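PDB 3G8R: probable spore coat polysaccharide biosynthesis protein E, which is a zinc-binding NeuB-family protein that probably acts as an N-acylneuraminate-9-phosphate synthase, in sialic acid-type sugar synthesis. Local coordinates for residues Y318-P326 and V333-V341; L180-R189 and P210-A219. All coordinates share one frame; numbering follows the deposited sequence.

Contact 1: residues Y318-P326 and V333-V341; sequences YVRYTAKTP and VMAADLEPV
Strands 321-323 and 338-340 run antiparallel, with axes 4.6 Å apart at closest approach; T322 and E339 form the hydrogen-bonded pair, flanked by the non-hydrogen-bonded pairs Y321-P340 and A323-L338. T322 N points almost straight at E339 O (2.9 Å, N-H...O 170°), and E339 N returns a bond to T322 O. The ladder is prolonged by V341 N to R320 O and K324 N to D337 O. E339 O is gripped twice, because T322 OG1 (chi1 48°) sits between its own N and carbonyl carbon and donates to that oxygen from above the carbonyl plane, at 3.1 Å. T322 CG2 meanwhile packs on V341 CG2 at 3.7 Å. K324 lies across E339 at about a right angle, its CD 3.4 Å from E339 OE2; bends at chi3 and chi4 then carry NZ to A336 O (3.0 Å) just ahead of the strand. Y321, A323 and L338 share the other face, where L338 CD1 approaches the Y321 ring obliquely and L338 CD2 reaches A323 CA. L294, from an adjoining loop, packs against L338, and Y321 OH bonds to E314 O. The result is a two-stranded antiparallel ribbon of the SAF domain.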
loop_
_atom_site.group_PDB
_atom_site.type_symbol
_atom_site.label_atom_id
_atom_site.label_comp_id
_atom_site.label_asym_id
_atom_site.label_seq_id
_atom_site.Cartn_x
_atom_site.Cartn_y
_atom_site.Cartn_z
ATOM N N TYR A 318 42.126 -5.223 4.310
ATOM C CA TYR A 318 43.240 -5.802 3.540
ATOM C C TYR A 318 43.970 -4.708 2.735
ATOM O O TYR A 318 43.448 -3.607 2.534
ATOM C CB TYR A 318 42.779 -6.956 2.631
ATOM C CG TYR A 318 41.992 -8.042 3.340
ATOM C CD1 TYR A 318 42.601 -8.930 4.244
ATOM C CD2 TYR A 318 40.629 -8.187 3.100
ATOM C CE1 TYR A 318 41.851 -9.914 4.896
ATOM C CE2 TYR A 318 39.873 -9.173 3.740
ATOM C CZ TYR A 318 40.480 -10.026 4.638
ATOM O OH TYR A 318 39.692 -10.980 5.255
ATOM N N VAL A 319 45.178 -5.014 2.277
ATOM C CA VAL A 319 46.004 -4.036 1.564
ATOM C C VAL A 319 45.569 -3.877 0.102
ATOM O O VAL A 319 45.801 -4.779 -0.710
ATOM C CB VAL A 319 47.488 -4.431 1.628
ATOM C CG1 VAL A 319 48.328 -3.475 0.822
ATOM C CG2 VAL A 319 47.957 -4.465 3.056
ATOM N N ARG A 320 44.952 -2.740 -0.227
ATOM C CA ARG A 320 44.439 -2.503 -1.577
ATOM C C ARG A 320 45.193 -1.449 -2.378
ATOM O O ARG A 320 45.231 -1.534 -3.603
ATOM C CB ARG A 320 42.973 -2.134 -1.533
ATOM C CG ARG A 320 42.097 -3.089 -0.748
ATOM C CD ARG A 320 41.648 -4.278 -1.578
ATOM N NE ARG A 320 42.572 -5.396 -1.427
ATOM C CZ ARG A 320 42.244 -6.613 -0.986
ATOM N NH1 ARG A 320 40.977 -6.904 -0.650
ATOM N NH2 ARG A 320 43.199 -7.552 -0.895
ATOM N N TYR A 321 45.789 -0.464 -1.701
ATOM C CA TYR A 321 46.424 0.661 -2.391
ATOM C C TYR A 321 47.822 1.006 -1.927
ATOM O O TYR A 321 48.135 0.983 -0.732
ATOM C CB TYR A 321 45.588 1.935 -2.273
ATOM C CG TYR A 321 44.093 1.785 -2.499
ATOM C CD1 TYR A 321 43.519 1.961 -3.769
ATOM C CD2 TYR A 321 43.243 1.512 -1.420
ATOM C CE1 TYR A 321 42.124 1.837 -3.957
ATOM C CE2 TYR A 321 41.863 1.390 -1.591
ATOM C CZ TYR A 321 41.304 1.549 -2.848
ATOM O OH TYR A 321 39.924 1.408 -2.953
ATOM N N THR A 322 48.660 1.359 -2.900
ATOM C CA THR A 322 49.937 2.001 -2.632
ATOM C C THR A 322 49.862 3.434 -3.119
ATOM O O THR A 322 49.132 3.734 -4.066
ATOM C CB THR A 322 51.089 1.311 -3.368
ATOM O OG1 THR A 322 50.713 1.106 -4.739
ATOM C CG2 THR A 322 51.437 -0.025 -2.708
ATOM N N ALA A 323 50.617 4.305 -2.469
ATOM C CA ALA A 323 50.740 5.685 -2.892
ATOM C C ALA A 323 51.680 5.824 -4.113
ATOM O O ALA A 323 52.867 5.520 -4.016
ATOM C CB ALA A 323 51.244 6.533 -1.717
ATOM N N LYS A 324 51.132 6.271 -5.244
ATOM C CA LYS A 324 51.930 6.604 -6.436
ATOM C C LYS A 324 52.875 7.741 -6.154
ATOM O O LYS A 324 54.007 7.703 -6.610
ATOM C CB LYS A 324 51.071 7.020 -7.640
ATOM C CG LYS A 324 50.028 6.007 -8.093
ATOM C CD LYS A 324 49.649 6.185 -9.574
ATOM C CE LYS A 324 48.218 6.726 -9.798
ATOM N NZ LYS A 324 48.208 8.138 -10.316
ATOM N N THR A 325 52.401 8.750 -5.419
ATOM C CA THR A 325 53.180 9.942 -5.033
ATOM C C THR A 325 53.084 10.110 -3.497
ATOM O O THR A 325 52.117 9.658 -2.897
ATOM C CB THR A 325 52.654 11.232 -5.760
ATOM O OG1 THR A 325 51.216 11.299 -5.677
ATOM C CG2 THR A 325 53.060 11.256 -7.251
ATOM N N PRO A 326 54.071 10.766 -2.852
ATOM C CA PRO A 326 54.048 10.788 -1.387
ATOM C C PRO A 326 52.933 11.640 -0.778
ATOM O O PRO A 326 52.638 12.723 -1.265
ATOM C CB PRO A 326 55.419 11.370 -1.025
ATOM C CG PRO A 326 55.795 12.191 -2.194
ATOM C CD PRO A 326 55.250 11.471 -3.390
ATOM N N VAL A 333 43.824 11.681 1.728
ATOM C CA VAL A 333 44.305 10.766 0.736
ATOM C C VAL A 333 43.413 10.933 -0.470
ATOM O O VAL A 333 42.303 10.443 -0.491
ATOM C CB VAL A 333 44.167 9.337 1.190
ATOM C CG1 VAL A 333 44.461 8.402 0.029
ATOM C CG2 VAL A 333 45.063 9.044 2.359
HETATM N N MSE A 334 43.908 11.629 -1.478
HETATM C CA MSE A 334 43.243 11.742 -2.761
HETATM C C MSE A 334 43.345 10.440 -3.545
HETATM O O MSE A 334 44.406 9.821 -3.593
HETATM C CB MSE A 334 43.899 12.873 -3.530
HETATM C CG MSE A 334 44.022 14.150 -2.693
HETATM SE SE MSE A 334 42.430 14.745 -2.159
HETATM C CE MSE A 334 41.559 14.628 -3.677
ATOM N N ALA A 335 42.231 10.032 -4.152
ATOM C CA ALA A 335 42.121 8.732 -4.814
ATOM C C ALA A 335 42.837 8.705 -6.155
ATOM O O ALA A 335 43.232 7.648 -6.643
ATOM C CB ALA A 335 40.672 8.352 -4.986
ATOM N N ALA A 336 43.012 9.874 -6.759
ATOM C CA ALA A 336 43.785 9.940 -7.999
ATOM C C ALA A 336 45.280 9.664 -7.752
ATOM O O ALA A 336 46.051 9.494 -8.702
ATOM C CB ALA A 336 43.582 11.284 -8.689
ATOM N N ASP A 337 45.686 9.597 -6.484
ATOM C CA ASP A 337 47.096 9.410 -6.143
ATOM C C ASP A 337 47.434 7.977 -5.747
ATOM O O ASP A 337 48.441 7.735 -5.072
ATOM C CB ASP A 337 47.497 10.356 -5.008
ATOM C CG ASP A 337 47.455 11.832 -5.416
ATOM O OD1 ASP A 337 47.073 12.155 -6.575
ATOM O OD2 ASP A 337 47.812 12.676 -4.557
ATOM N N LEU A 338 46.605 7.017 -6.132
ATOM C CA LEU A 338 46.864 5.680 -5.652
ATOM C C LEU A 338 46.801 4.645 -6.739
ATOM O O LEU A 338 45.882 4.636 -7.570
ATOM C CB LEU A 338 45.917 5.298 -4.521
ATOM C CG LEU A 338 45.584 6.303 -3.417
ATOM C CD1 LEU A 338 44.293 5.850 -2.788
ATOM C CD2 LEU A 338 46.661 6.441 -2.381
ATOM N N GLU A 339 47.799 3.767 -6.714
ATOM C CA GLU A 339 47.840 2.608 -7.583
ATOM C C GLU A 339 47.367 1.365 -6.815
ATOM O O GLU A 339 47.780 1.121 -5.679
ATOM C CB GLU A 339 49.239 2.423 -8.195
ATOM C CG GLU A 339 49.211 1.738 -9.558
ATOM C CD GLU A 339 50.370 2.129 -10.465
ATOM O OE1 GLU A 339 50.575 1.434 -11.486
ATOM O OE2 GLU A 339 51.078 3.123 -10.174
ATOM N N PRO A 340 46.470 0.598 -7.430
ATOM C CA PRO A 340 45.870 -0.551 -6.795
ATOM C C PRO A 340 46.795 -1.766 -6.740
ATOM O O PRO A 340 47.693 -1.910 -7.563
ATOM C CB PRO A 340 44.666 -0.838 -7.689
ATOM C CG PRO A 340 44.425 0.450 -8.436
ATOM C CD PRO A 340 45.797 0.924 -8.693
ATOM N N VAL A 341 46.553 -2.644 -5.773
ATOM C CA VAL A 341 47.461 -3.751 -5.512
ATOM C C VAL A 341 46.735 -5.090 -5.573
ATOM O O VAL A 341 47.046 -5.907 -6.437
ATOM C CB VAL A 341 48.200 -3.547 -4.178
ATOM C CG1 VAL A 341 48.868 -4.825 -3.710
ATOM C CG2 VAL A 341 49.233 -2.473 -4.354
#

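Contact 2: residues L180-R189 and P210-A219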
loop_
_atom_site.group_PDB
_atom_site.type_symbol
_atom_site.label_atom_id
_atom_site.label_comp_id
_atom_site.label_asym_id
_atom_site.label_seq_id
_atom_site.Cartn_x
_atom_site.Cartn_y
_atom_site.Cartn_z
ATOM N N LEU A 180 -13.156 -2.358 5.426
ATOM C CA LEU A 180 -12.771 -2.295 4.039
ATOM C C LEU A 180 -11.842 -3.431 3.683
ATOM O O LEU A 180 -11.809 -3.833 2.530
ATOM C CB LEU A 180 -12.061 -0.993 3.759
ATOM C CG LEU A 180 -12.954 0.217 3.930
ATOM C CD1 LEU A 180 -12.153 1.455 3.843
ATOM C CD2 LEU A 180 -13.976 0.189 2.816
ATOM N N HIS A 181 -11.053 -3.914 4.643
ATOM C CA HIS A 181 -10.190 -5.071 4.416
ATOM C C HIS A 181 -9.414 -4.939 3.130
ATOM O O HIS A 181 -9.536 -5.765 2.227
ATOM C CB HIS A 181 -11.012 -6.355 4.325
ATOM C CG HIS A 181 -10.207 -7.588 4.565
ATOM N ND1 HIS A 181 -10.668 -8.852 4.263
ATOM C CD2 HIS A 181 -8.966 -7.756 5.082
ATOM C CE1 HIS A 181 -9.740 -9.748 4.559
ATOM N NE2 HIS A 181 -8.707 -9.110 5.081
ATOM N N LEU A 182 -8.640 -3.887 3.028
ATOM C CA LEU A 182 -8.003 -3.581 1.788
ATOM C C LEU A 182 -6.814 -4.459 1.623
ATOM O O LEU A 182 -6.331 -4.631 0.516
ATOM C CB LEU A 182 -7.562 -2.140 1.805
ATOM C CG LEU A 182 -8.796 -1.280 1.749
ATOM C CD1 LEU A 182 -8.442 0.129 2.079
ATOM C CD2 LEU A 182 -9.309 -1.430 0.314
ATOM N N ALA A 183 -6.329 -5.004 2.729
ATOM C CA ALA A 183 -5.248 -5.962 2.681
ATOM C C ALA A 183 -5.590 -7.032 1.696
ATOM O O ALA A 183 -4.717 -7.664 1.170
ATOM C CB ALA A 183 -5.031 -6.596 4.046
ATOM N N ARG A 184 -6.870 -7.256 1.447
ATOM C CA ARG A 184 -7.219 -8.372 0.622
ATOM C C ARG A 184 -6.747 -8.162 -0.814
ATOM O O ARG A 184 -6.578 -9.133 -1.570
ATOM C CB ARG A 184 -8.712 -8.712 0.694
ATOM C CG ARG A 184 -8.976 -10.026 -0.052
ATOM C CD ARG A 184 -10.218 -10.733 0.399
ATOM N NE ARG A 184 -11.274 -10.506 -0.559
ATOM C CZ ARG A 184 -11.843 -11.469 -1.259
ATOM N NH1 ARG A 184 -11.459 -12.728 -1.084
ATOM N NH2 ARG A 184 -12.789 -11.167 -2.136
ATOM N N ILE A 185 -6.503 -6.904 -1.186
ATOM C CA ILE A 185 -6.072 -6.634 -2.558
ATOM C C ILE A 185 -4.744 -7.369 -2.818
ATOM O O ILE A 185 -4.560 -7.974 -3.879
ATOM C CB ILE A 185 -6.006 -5.103 -2.878
ATOM C CG1 ILE A 185 -7.366 -4.432 -2.645
ATOM C CG2 ILE A 185 -5.639 -4.832 -4.324
ATOM C CD1 ILE A 185 -7.345 -2.966 -2.914
ATOM N N LYS A 186 -3.863 -7.360 -1.817
ATOM C CA LYS A 186 -2.553 -7.999 -1.921
ATOM C C LYS A 186 -2.738 -9.490 -1.849
ATOM O O LYS A 186 -2.043 -10.237 -2.549
ATOM C CB LYS A 186 -1.600 -7.514 -0.828
ATOM C CG LYS A 186 -0.318 -8.353 -0.671
ATOM C CD LYS A 186 0.905 -7.536 -0.240
ATOM C CE LYS A 186 0.844 -7.070 1.231
ATOM N NZ LYS A 186 1.623 -5.773 1.496
ATOM N N THR A 187 -3.701 -9.937 -1.040
ATOM C CA THR A 187 -3.918 -11.364 -0.920
ATOM C C THR A 187 -4.262 -11.891 -2.289
ATOM O O THR A 187 -3.707 -12.901 -2.748
ATOM C CB THR A 187 -5.004 -11.692 0.069
ATOM O OG1 THR A 187 -4.497 -11.474 1.388
ATOM C CG2 THR A 187 -5.440 -13.149 -0.053
ATOM N N LEU A 188 -5.151 -11.186 -2.967
ATOM C CA LEU A 188 -5.562 -11.639 -4.269
ATOM C C LEU A 188 -4.420 -11.563 -5.229
ATOM O O LEU A 188 -4.226 -12.474 -6.019
ATOM C CB LEU A 188 -6.720 -10.804 -4.778
ATOM C CG LEU A 188 -8.072 -11.098 -4.118
ATOM C CD1 LEU A 188 -9.164 -10.259 -4.771
ATOM C CD2 LEU A 188 -8.399 -12.576 -4.225
ATOM N N ARG A 189 -3.663 -10.469 -5.166
ATOM C CA ARG A 189 -2.538 -10.277 -6.081
ATOM C C ARG A 189 -1.512 -11.404 -5.972
ATOM O O ARG A 189 -1.003 -11.888 -6.974
ATOM C CB ARG A 189 -1.887 -8.913 -5.876
ATOM C CG ARG A 189 -0.506 -8.842 -6.422
ATOM C CD ARG A 189 0.068 -7.444 -6.285
ATOM N NE ARG A 189 -0.152 -6.575 -7.456
ATOM C CZ ARG A 189 -0.627 -6.952 -8.654
ATOM N NH1 ARG A 189 -0.957 -8.230 -8.913
ATOM N NH2 ARG A 189 -0.766 -6.029 -9.607
ATOM N N PRO A 210 -8.888 5.254 1.062
ATOM C CA PRO A 210 -8.939 3.855 0.625
ATOM C C PRO A 210 -8.375 3.659 -0.758
ATOM O O PRO A 210 -7.663 2.706 -0.981
ATOM C CB PRO A 210 -10.433 3.509 0.643
ATOM C CG PRO A 210 -11.005 4.352 1.671
ATOM C CD PRO A 210 -10.176 5.681 1.639
ATOM N N ILE A 211 -8.662 4.567 -1.674
ATOM C CA ILE A 211 -8.090 4.499 -3.014
ATOM C C ILE A 211 -6.564 4.576 -3.009
ATOM O O ILE A 211 -5.885 3.824 -3.691
ATOM C CB ILE A 211 -8.752 5.548 -3.947
ATOM C CG1 ILE A 211 -8.513 5.159 -5.387
ATOM C CG2 ILE A 211 -8.335 7.000 -3.623
ATOM C CD1 ILE A 211 -8.817 3.689 -5.657
HETATM N N MSE A 212 -5.995 5.450 -2.204
HETATM C CA MSE A 212 -4.559 5.525 -2.180
HETATM C C MSE A 212 -4.015 4.181 -1.675
HETATM O O MSE A 212 -3.164 3.525 -2.306
HETATM C CB MSE A 212 -4.115 6.669 -1.290
HETATM C CG MSE A 212 -4.883 7.974 -1.445
HETATM SE SE MSE A 212 -3.868 9.286 -0.820
HETATM C CE MSE A 212 -5.137 10.438 -0.359
ATOM N N LEU A 213 -4.545 3.734 -0.549
ATOM C CA LEU A 213 -4.193 2.425 -0.011
ATOM C C LEU A 213 -4.354 1.346 -1.069
ATOM O O LEU A 213 -3.592 0.380 -1.107
ATOM C CB LEU A 213 -5.081 2.137 1.168
ATOM C CG LEU A 213 -4.457 2.368 2.531
ATOM C CD1 LEU A 213 -3.677 3.625 2.615
ATOM C CD2 LEU A 213 -5.545 2.336 3.565
ATOM N N ALA A 214 -5.335 1.538 -1.948
ATOM C CA ALA A 214 -5.681 0.519 -2.911
ATOM C C ALA A 214 -4.635 0.521 -4.006
ATOM O O ALA A 214 -4.146 -0.520 -4.416
ATOM C CB ALA A 214 -7.068 0.774 -3.478
ATOM N N VAL A 215 -4.280 1.709 -4.464
ATOM C CA VAL A 215 -3.302 1.820 -5.518
ATOM C C VAL A 215 -1.999 1.246 -5.036
ATOM O O VAL A 215 -1.290 0.562 -5.783
ATOM C CB VAL A 215 -3.069 3.251 -5.847
ATOM C CG1 VAL A 215 -1.869 3.370 -6.765
ATOM C CG2 VAL A 215 -4.304 3.795 -6.485
ATOM N N ALA A 216 -1.718 1.511 -3.762
ATOM C CA ALA A 216 -0.397 1.213 -3.198
ATOM C C ALA A 216 -0.276 -0.248 -3.182
ATOM O O ALA A 216 0.804 -0.779 -3.267
ATOM C CB ALA A 216 -0.247 1.739 -1.797
ATOM N N GLN A 217 -1.403 -0.914 -3.090
ATOM C CA GLN A 217 -1.352 -2.332 -2.948
ATOM C C GLN A 217 -1.313 -3.044 -4.303
ATOM O O GLN A 217 -1.310 -4.267 -4.380
ATOM C CB GLN A 217 -2.497 -2.772 -2.067
ATOM C CG GLN A 217 -2.148 -3.971 -1.264
ATOM C CD GLN A 217 -2.706 -3.881 0.100
ATOM O OE1 GLN A 217 -3.700 -3.166 0.316
ATOM N NE2 GLN A 217 -2.080 -4.586 1.062
ATOM N N GLY A 218 -1.237 -2.265 -5.374
ATOM C CA GLY A 218 -1.103 -2.816 -6.716
ATOM C C GLY A 218 -2.415 -3.201 -7.381
ATOM O O GLY A 218 -2.422 -4.053 -8.257
ATOM N N ALA A 219 -3.531 -2.597 -6.983
ATOM C CA ALA A 219 -4.739 -2.671 -7.801
ATOM C C ALA A 219 -4.682 -1.658 -8.951
ATOM O O ALA A 219 -4.095 -0.589 -8.813
ATOM C CB ALA A 219 -5.943 -2.446 -6.970
#
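The guanidinium of R189 comes obliquely to the carbonyl of G218, with NH2 2.9 Å from G218 O, while R189 CD passes beside Q217 O. Q217 lays its flat amide along the start of helix 184-191, near L182, A183 and K186. Its CG rests 3.6 Å from K186 CB, the two side chains crossing at about a right angle, and its CD lies 3.7 Å from L182 O. The third flat group, the imidazole of H181, has R184 CB centred over one face, within the turn that leads into the helix. Helix 209-216 stops just before Q217, and G218 follows with positive phi (85°) in a Schellman motif, which turns the chain so that A219 CB meets I185 CG2 at 3.6 Å. The other branch of I185, with CG1 beside the backbone N (chi1 -58°), carries CD1 to A214 CB (3.8 Å). Further along, L182 CD1 packs on L213 CD2 at 3.9 Å and L180 CD1 on P210 CG at 3.8 Å. Y199 of strand 196-201 touches L180, L182 and A214 from the barrel side. M258 of the second subunit packs on L180 and P210, its L259 on Q217, and its K186 bonds to A216 O. Apolar packing thus joins the turn before helix 184-191 and its first turn to one side of helix 209-216, with the buried Q217 side chain and the R189 guanidinium gathered where helix 209-216 stops.

In the fold
From the N terminus the chain builds the eight parallel strands of a TIM-type barrel, and contact 2 comes late in it: helix 184-191 follows strand 164-168, the chain returns through strand 196-201, and helix 209-216 packs beside the first, closing a loop before strand 221-225. H202, a zinc ligand, lies in that loop; H225, the other zinc ligand, ends the eighth barrel strand. Helix 242-259 and a long connection then lead to the SAF domain, where contact 1 closes a beta hairpin with a long connection. The two contacts are in series, neither nested nor crossed, with centres about 53 Å apart: contact 2 ties barrel helices together beside the second subunit, contact 1 two strands of the SAF domain at the end of this construct.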